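Local coordinates for Crh-like protein 5 (Neosartorya fumigata, PDB 6IBU) that cuts chitin and transfers the chains to beta-1,6-glucan or to other chitin, coupling chitinase and transglycosylase activity to cross-link the fungal cell wall, at residues A[68-73]-A[223-228]; A[138-143]-A[154-159]. All blocks are in the same frame, centred on the assembly; numbering follows the deposited sequence.

Both contacts belong to the same antiparallel sheet of the GH16 beta-sandwich: strands 71-78 and 140-146 are neighbours in it, and Lys72 CE packs on Thr143 CG2 where the two regions meet. Their centres lie about 20 Å apart. Contact 1 closes a long excursion of the chain, joining the start of strand 71-78 to the loop that leaves strand 212-223; contact 2 is local, its segments separated by ten residues. Each is partly buried, with phenylalanines inside in contact 1 and a tyrosine and an isoleucine inside in contact 2. Asparagine amides bind backbone groups in contact 1, whereas in contact 2 an aspartate carboxylate takes that part, with ordered waters around it.

Contact 1. Residues A[68-73]-A[223-228]; sequences FFFGKA and NANPAE
The side-chain oxygen of Asn223 is gripped from both faces of its amide: Phe69 N reaches OD1 at 3.1 Å from one face, and Asn225 N reaches it at 3.0 Å from the other. The second bond makes an Asx turn. With CG anti to the backbone N (chi1 -173°), the amide of Asn223 lies against CB of Phe68, CG to CB 3.5 Å, while its ND2 binds Leu17 O and Tyr230 OH. A second asparagine works in the reverse sense: Asn225 ND2 donates to Phe69 O at 2.9 Å, nearly straight and in its own amide plane, and the same ND2 lies at the edge of the Phe70 ring. Gly71 and Asn223 form an antiparallel, non-hydrogen-bonded bridge, the last step of the pairing between strands 71-78 and 212-223 in the GH16 beta-sandwich before the chain turns off into the loop. Ala224 N donates to Phe70 O, and the CB atoms of Phe70 and Ala224 touch at 3.6 Å. Gly71, with phi 130° and psi -123°, lets the backbones come close, its CA 4.5 Å from Ala224 CA. Behind Phe68 and Phe70 stands Trp146, whose ring meets the Phe68 ring edge to face.

Contact 2. Residues A[138-143]-A[154-159]; sequences TFHTYT and SIDGAV
Asp156 uses both carboxylate oxygens to hold the strand opposite, its CG set anti to the carbonyl carbon (chi1 -57°), beside its own backbone N, facing His140 and Thr141. OD2 accepts the ND1-H of His140, the two heavy atoms 2.6 Å apart, through its syn lone pair, close to the plane of the imidazole, and ring and carboxylate are nearly coplanar, 28° apart. OD1 meets Thr141 N at 2.8 Å, almost straight on the C-O bond. The carboxylate is thus fixed in rotation by a ring N-H and a backbone N-H from successive residues, while NE2 donates to Ala133 O. With N-H groups engaged on both nitrogens, the ring is probably the doubly protonated, positively charged form, which the carboxylate would stabilise.

The backbone pairing is that of a beta hairpin. Thr143 and Ser154 form a hydrogen-bonded antiparallel pair with both bonds at 2.8 Å, Thr143 N to Ser154 O and Ser154 N to Thr143 O. Asp156 N donates to Thr141 O, which also receives a CA-H contact from Ile155. A type I' turn from Ile155 to Ala158 then leads into strand 158-164.

Waters fill in the polar margin: one links Phe139 O to Asp156 OD2, another Thr141 OG1 to OD1, and a third joins Thr141 O, Thr143 OG1 and Gly157 N. Thr143 OG1 also bonds to Glu74.

Apolar contacts gather around Ile155. Its CD1 touches Tyr142 CE1 at 4.2 Å, and its CG2 comes equally near His140 CB. Tyr142 and Ile155 send their side chains to the same face of the sheet, where strands 98-105 and 110-116 of the facing sheet cover them with Trp101 and Val111; on the other flank of strand 140-146, strand 71-78 pairs through Val75 and Met77.

Contact 1. Residues A[68-73]-A[223-228]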
# COMPACT_ATOMS: atom_id res chain seq x y z
N PHE A 68 -8.86 -7.92 3.41
CA PHE A 68 -8.96 -8.19 4.86
C PHE A 68 -9.64 -6.99 5.51
O PHE A 68 -9.63 -5.90 4.93
CB PHE A 68 -7.59 -8.57 5.41
CG PHE A 68 -6.59 -7.46 5.54
CD1 PHE A 68 -5.92 -6.98 4.44
CD2 PHE A 68 -6.24 -6.99 6.79
CE1 PHE A 68 -4.98 -5.97 4.58
CE2 PHE A 68 -5.31 -5.98 6.93
CZ PHE A 68 -4.67 -5.48 5.83
N PHE A 69 -10.30 -7.22 6.64
CA PHE A 69 -11.16 -6.24 7.33
C PHE A 69 -10.64 -6.06 8.74
O PHE A 69 -11.05 -6.84 9.63
CB PHE A 69 -12.61 -6.71 7.32
CG PHE A 69 -13.62 -5.69 7.78
CD1 PHE A 69 -13.41 -4.34 7.58
CD2 PHE A 69 -14.79 -6.10 8.38
CE1 PHE A 69 -14.36 -3.41 7.97
CE2 PHE A 69 -15.75 -5.17 8.77
CZ PHE A 69 -15.53 -3.84 8.56
N PHE A 70 -9.78 -5.07 8.91
CA PHE A 70 -9.00 -4.78 10.14
C PHE A 70 -7.94 -5.86 10.32
O PHE A 70 -8.07 -6.94 9.76
CB PHE A 70 -9.89 -4.64 11.37
CG PHE A 70 -10.83 -3.47 11.25
CD1 PHE A 70 -10.31 -2.18 11.26
CD2 PHE A 70 -12.20 -3.62 11.08
CE1 PHE A 70 -11.12 -1.07 11.11
CE2 PHE A 70 -13.01 -2.51 10.94
CZ PHE A 70 -12.47 -1.23 10.95
N GLY A 71 -6.91 -5.53 11.08
CA GLY A 71 -5.82 -6.45 11.41
C GLY A 71 -4.48 -5.80 11.15
O GLY A 71 -4.21 -4.72 11.71
N LYS A 72 -3.65 -6.41 10.31
CA LYS A 72 -2.22 -6.05 10.21
C LYS A 72 -1.71 -6.34 8.80
O LYS A 72 -2.02 -7.41 8.26
CB LYS A 72 -1.45 -6.85 11.25
CG LYS A 72 -0.06 -6.32 11.55
CD LYS A 72 0.78 -7.30 12.32
CE LYS A 72 1.56 -6.65 13.44
NZ LYS A 72 2.48 -7.63 14.06
N ALA A 73 -0.91 -5.44 8.25
CA ALA A 73 -0.12 -5.69 7.02
C ALA A 73 1.34 -5.37 7.34
O ALA A 73 1.64 -4.26 7.77
CB ALA A 73 -0.69 -4.89 5.87
N ASN A 223 -5.83 -10.99 9.44
CA ASN A 223 -7.21 -10.54 9.17
C ASN A 223 -7.96 -10.64 10.51
O ASN A 223 -8.14 -11.77 10.99
CB ASN A 223 -7.85 -11.35 8.06
CG ASN A 223 -9.20 -10.80 7.65
OD1 ASN A 223 -9.69 -9.85 8.26
ND2 ASN A 223 -9.79 -11.38 6.62
N ALA A 224 -8.36 -9.51 11.06
CA ALA A 224 -9.12 -9.41 12.33
C ALA A 224 -10.48 -10.08 12.16
O ALA A 224 -11.01 -10.60 13.16
CB ALA A 224 -9.26 -7.95 12.75
N ASN A 225 -11.02 -10.08 10.94
CA ASN A 225 -12.40 -10.55 10.64
C ASN A 225 -12.37 -11.52 9.46
O ASN A 225 -12.91 -11.25 8.40
CB ASN A 225 -13.32 -9.35 10.40
CG ASN A 225 -13.51 -8.55 11.67
OD1 ASN A 225 -14.31 -8.92 12.52
ND2 ASN A 225 -12.69 -7.52 11.86
N PRO A 226 -11.78 -12.72 9.61
CA PRO A 226 -11.73 -13.66 8.50
C PRO A 226 -13.12 -13.91 7.92
O PRO A 226 -14.05 -14.07 8.67
CB PRO A 226 -11.21 -14.95 9.15
CG PRO A 226 -10.49 -14.49 10.40
CD PRO A 226 -11.26 -13.27 10.87
N ALA A 227 -13.24 -13.93 6.59
CA ALA A 227 -14.50 -14.19 5.87
C ALA A 227 -14.20 -14.60 4.44
O ALA A 227 -13.13 -14.21 3.90
CB ALA A 227 -15.36 -12.97 5.92
N GLU A 228 -15.12 -15.35 3.85
CA GLU A 228 -15.04 -15.77 2.43
C GLU A 228 -15.28 -14.53 1.56
O GLU A 228 -14.76 -14.50 0.44
CB GLU A 228 -16.00 -16.93 2.15
CG GLU A 228 -15.46 -18.28 2.62
CD GLU A 228 -16.44 -19.45 2.56
OE1 GLU A 228 -17.23 -19.51 1.59
OE2 GLU A 228 -16.43 -20.30 3.50

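Contact 2. Residues A[138-143]-A[154-159]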
# COMPACT_ATOMS: atom_id res chain seq x y z
N THR A 138 18.86 -1.02 2.22
CA THR A 138 18.73 -2.09 3.22
C THR A 138 17.26 -2.47 3.33
O THR A 138 16.48 -1.63 3.01
CB THR A 138 19.16 -1.56 4.58
OG1 THR A 138 19.20 -2.63 5.51
CG2 THR A 138 18.19 -0.53 5.07
N PHE A 139 16.87 -3.67 3.76
CA PHE A 139 15.46 -4.08 4.01
C PHE A 139 15.00 -3.49 5.34
O PHE A 139 15.82 -3.37 6.25
CB PHE A 139 15.34 -5.60 4.01
CG PHE A 139 15.32 -6.13 2.61
CD1 PHE A 139 14.13 -6.20 1.92
CD2 PHE A 139 16.50 -6.50 1.96
CE1 PHE A 139 14.09 -6.67 0.63
CE2 PHE A 139 16.45 -6.98 0.66
CZ PHE A 139 15.25 -7.07 -0.00
N HIS A 140 13.73 -3.11 5.42
CA HIS A 140 13.06 -2.71 6.68
C HIS A 140 11.73 -3.45 6.71
O HIS A 140 11.24 -3.84 5.66
CB HIS A 140 12.84 -1.20 6.75
CG HIS A 140 14.10 -0.43 6.94
ND1 HIS A 140 14.76 -0.41 8.14
CD2 HIS A 140 14.83 0.31 6.08
CE1 HIS A 140 15.84 0.33 8.02
NE2 HIS A 140 15.92 0.77 6.76
N THR A 141 11.15 -3.57 7.89
CA THR A 141 9.81 -4.15 8.06
C THR A 141 8.84 -3.00 8.20
O THR A 141 8.89 -2.30 9.20
CB THR A 141 9.77 -5.09 9.26
OG1 THR A 141 10.79 -6.06 9.05
CG2 THR A 141 8.43 -5.76 9.40
N TYR A 142 7.96 -2.83 7.23
CA TYR A 142 6.92 -1.78 7.24
C TYR A 142 5.62 -2.42 7.70
O TYR A 142 5.10 -3.32 7.04
CB TYR A 142 6.83 -1.14 5.87
CG TYR A 142 8.10 -0.45 5.43
CD1 TYR A 142 8.31 0.89 5.69
CD2 TYR A 142 9.07 -1.15 4.72
CE1 TYR A 142 9.47 1.53 5.27
CE2 TYR A 142 10.21 -0.52 4.27
CZ TYR A 142 10.42 0.82 4.54
OH TYR A 142 11.56 1.43 4.11
N THR A 143 5.12 -1.97 8.84
CA THR A 143 3.96 -2.59 9.51
C THR A 143 2.84 -1.56 9.66
O THR A 143 3.10 -0.47 10.15
CB THR A 143 4.37 -3.13 10.88
OG1 THR A 143 5.53 -3.93 10.68
CG2 THR A 143 3.25 -3.90 11.55
N SER A 154 4.42 1.31 11.80
CA SER A 154 5.65 0.90 12.51
C SER A 154 6.75 0.55 11.51
O SER A 154 6.43 -0.01 10.44
CB SER A 154 5.39 -0.27 13.39
OG SER A 154 4.76 0.20 14.56
N ILE A 155 7.99 0.85 11.87
CA ILE A 155 9.19 0.45 11.08
C ILE A 155 10.11 -0.31 12.02
O ILE A 155 10.51 0.27 13.05
CB ILE A 155 9.89 1.67 10.46
CG1 ILE A 155 8.91 2.48 9.61
CG2 ILE A 155 11.12 1.21 9.71
CD1 ILE A 155 9.52 3.67 8.92
N ASP A 156 10.40 -1.58 11.70
CA ASP A 156 11.32 -2.42 12.50
C ASP A 156 10.84 -2.45 13.95
O ASP A 156 11.67 -2.39 14.85
CB ASP A 156 12.75 -1.90 12.36
CG ASP A 156 13.22 -1.84 10.92
OD1 ASP A 156 12.64 -2.58 10.07
OD2 ASP A 156 14.17 -1.05 10.64
N GLY A 157 9.53 -2.52 14.14
CA GLY A 157 8.88 -2.66 15.45
C GLY A 157 8.92 -1.39 16.28
O GLY A 157 8.80 -1.52 17.52
N ALA A 158 9.12 -0.21 15.68
CA ALA A 158 9.05 1.07 16.42
C ALA A 158 7.85 1.85 15.87
O ALA A 158 7.80 2.05 14.65
CB ALA A 158 10.34 1.84 16.29
N VAL A 159 6.92 2.28 16.72
CA VAL A 159 5.76 3.08 16.22
C VAL A 159 6.29 4.39 15.64
O VAL A 159 7.11 5.06 16.33
CB VAL A 159 4.72 3.32 17.32
CG1 VAL A 159 3.69 4.34 16.88
CG2 VAL A 159 4.04 2.03 17.72
O HOH W 1 16.20 -3.10 9.41
O HOH W 2 7.48 -2.75 12.05
O HOH W 3 13.48 -5.25 10.04
O HOH W 4 2.28 -0.75 13.33